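Local coordinates for large ribosomal subunit protein uL10 (Thermotoga maritima, PDB 1ZAV) that probably forms part of the ribosomal stalk, binding large-subunit rRNA and helping the ribosome interact with GTP-bound translation factors, at residues S23-A28 / T83-V88. Residues are numbered along the deposited sequence; the frame is centred on the assembly and turned at random. Where two conformers were deposited one is given.
Sequences SLILFA and TAVLYV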
loop_
_atom_site.group_PDB
_atom_site.type_symbol
_atom_site.label_atom_id
_atom_site.label_comp_id
_atom_site.label_asym_id
_atom_site.label_seq_id
_atom_site.Cartn_x
_atom_site.Cartn_y
_atom_site.Cartn_z
ATOM N N SER A 23 -24.384 6.343 -3.460
ATOM C CA SER A 23 -23.021 5.832 -3.504
ATOM C C SER A 23 -22.685 5.224 -2.140
ATOM O O SER A 23 -21.646 4.592 -1.960
ATOM C CB SER A 23 -22.038 6.956 -3.844
ATOM O OG SER A 23 -21.954 7.911 -2.799
ATOM N N LEU A 24 -23.588 5.421 -1.191
ATOM C CA LEU A 24 -23.438 4.898 0.155
ATOM C C LEU A 24 -24.799 4.727 0.809
ATOM O O LEU A 24 -25.691 5.566 0.659
ATOM C CB LEU A 24 -22.582 5.846 1.026
ATOM C CG LEU A 24 -22.674 5.573 2.538
ATOM C CD1 LEU A 24 -21.983 4.252 2.840
ATOM C CD2 LEU A 24 -22.008 6.691 3.348
ATOM N N ILE A 25 -24.947 3.610 1.507
ATOM C CA ILE A 25 -26.133 3.287 2.275
ATOM C C ILE A 25 -25.526 2.623 3.512
ATOM O O ILE A 25 -24.938 1.549 3.414
ATOM C CB ILE A 25 -27.073 2.265 1.557
ATOM C CG1 ILE A 25 -27.629 2.871 0.266
ATOM C CG2 ILE A 25 -28.238 1.904 2.472
ATOM C CD1 ILE A 25 -28.484 1.888 -0.570
ATOM N N LEU A 26 -25.618 3.287 4.658
ATOM C CA LEU A 26 -25.089 2.733 5.895
ATOM C C LEU A 26 -26.230 2.629 6.903
ATOM O O LEU A 26 -26.984 3.584 7.124
ATOM C CB LEU A 26 -23.935 3.605 6.426
ATOM C CG LEU A 26 -23.259 3.161 7.730
ATOM C CD1 LEU A 26 -21.858 3.742 7.834
ATOM C CD2 LEU A 26 -24.114 3.584 8.906
ATOM N N PHE A 27 -26.363 1.453 7.510
ATOM C CA PHE A 27 -27.429 1.202 8.462
ATOM C C PHE A 27 -26.947 1.371 9.881
ATOM O O PHE A 27 -25.966 0.747 10.276
ATOM C CB PHE A 27 -27.951 -0.208 8.250
ATOM C CG PHE A 27 -28.425 -0.453 6.849
ATOM C CD1 PHE A 27 -29.715 -0.088 6.466
ATOM C CD2 PHE A 27 -27.577 -1.032 5.906
ATOM C CE1 PHE A 27 -30.160 -0.299 5.153
ATOM C CE2 PHE A 27 -28.011 -1.249 4.588
ATOM C CZ PHE A 27 -29.307 -0.881 4.217
ATOM N N ALA A 28 -27.661 2.196 10.641
ATOM C CA ALA A 28 -27.303 2.492 12.027
ATOM C C ALA A 28 -28.434 2.358 13.042
ATOM O O ALA A 28 -29.602 2.629 12.744
ATOM C CB ALA A 28 -26.728 3.900 12.108
ATOM N N THR A 83 -34.084 0.829 12.554
ATOM C CA THR A 83 -32.846 1.191 11.881
ATOM C C THR A 83 -32.900 2.510 11.132
ATOM O O THR A 83 -33.846 2.788 10.397
ATOM C CB THR A 83 -32.444 0.095 10.886
ATOM O OG1 THR A 83 -32.468 -1.179 11.544
ATOM C CG2 THR A 83 -31.048 0.355 10.342
ATOM N N ALA A 84 -31.874 3.327 11.329
ATOM C CA ALA A 84 -31.785 4.607 10.650
ATOM C C ALA A 84 -30.891 4.357 9.452
ATOM O O ALA A 84 -30.097 3.411 9.449
ATOM C CB ALA A 84 -31.169 5.655 11.570
ATOM N N VAL A 85 -31.003 5.197 8.433
ATOM C CA VAL A 85 -30.199 5.003 7.250
ATOM C C VAL A 85 -29.470 6.270 6.815
ATOM O O VAL A 85 -30.066 7.342 6.704
ATOM C CB VAL A 85 -31.088 4.458 6.083
ATOM C CG1 VAL A 85 -32.078 5.506 5.621
ATOM C CG2 VAL A 85 -30.238 4.023 4.952
ATOM N N LEU A 86 -28.172 6.128 6.574
ATOM C CA LEU A 86 -27.325 7.234 6.142
ATOM C C LEU A 86 -26.978 6.984 4.683
ATOM O O LEU A 86 -26.350 5.980 4.359
ATOM C CB LEU A 86 -26.045 7.266 6.986
ATOM C CG LEU A 86 -24.979 8.346 6.782
ATOM C CD1 LEU A 86 -23.876 8.153 7.820
ATOM C CD2 LEU A 86 -24.394 8.267 5.386
ATOM N N TYR A 87 -27.388 7.880 3.792
ATOM C CA TYR A 87 -27.069 7.680 2.390
ATOM C C TYR A 87 -26.552 8.931 1.724
ATOM O O TYR A 87 -26.847 10.046 2.162
ATOM C CB TYR A 87 -28.274 7.091 1.634
ATOM C CG TYR A 87 -29.526 7.928 1.658
ATOM C CD1 TYR A 87 -29.660 9.044 0.839
ATOM C CD2 TYR A 87 -30.595 7.579 2.474
ATOM C CE1 TYR A 87 -30.835 9.788 0.825
ATOM C CE2 TYR A 87 -31.774 8.316 2.471
ATOM C CZ TYR A 87 -31.886 9.415 1.642
ATOM O OH TYR A 87 -33.057 10.126 1.630
ATOM N N VAL A 88 -25.745 8.728 0.686
ATOM C CA VAL A 88 -25.144 9.815 -0.068
ATOM C C VAL A 88 -25.594 9.767 -1.520
ATOM O O VAL A 88 -25.514 8.723 -2.168
ATOM C CB VAL A 88 -23.599 9.740 -0.021
ATOM C CG1 VAL A 88 -22.989 10.805 -0.935
ATOM C CG2 VAL A 88 -23.115 9.939 1.418
#
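Leu26 and Leu86 face each other as a hydrogen-bonded pair in two antiparallel strands, 24-28 and 83-88, whose axes approach to 4.6 Å at an angle of 161°. Two backbone hydrogen bonds join them, Leu26 N to Leu86 O at 2.8 Å and Leu86 N to Leu26 O at 2.9 Å; the Ala28-Ala84 pair continues the ladder with two more, and between these pairs Val85 CA turns its hydrogen toward Leu26 O. Side chains alternate between the faces. On one face Leu24 carries much of the contact. Its CG stands anti to the backbone N (chi1 165°), and the CD2 methyl beyond it meets Val88 CG2 at 3.9 Å, the two side chains crossing at a slant; in the conformer given it also lies 3.5 Å from Leu86 CD2, a doubtful contact because Leu86 has a second conformer. Helix 94-106 covers this face through Val97, Ile100 and Ala96. On the other face Ile25 and Val85, diagonal neighbours, meet methyl to methyl, CG2 to CG2, at 3.8 Å. Thr83 CG2 lies at the edge of the Phe27 ring, near its plane, and rests against Phe27 CB at 3.8 Å, while Thr83 OG1 is hydrogen-bonded to Gly81 O. Tyr87 touches strand 24-28 through its CB, close to Leu24 O; its ring leads away to Ile18 and Phe19 of helix 5-19. Strand 114-119 pairs with the far edge of 24-28, and 53-58 with that of 83-88. The pair thus illustrates the inner strands of an antiparallel sheet, packed between helices in the alpha/beta fold of the uL10 N-terminal domain.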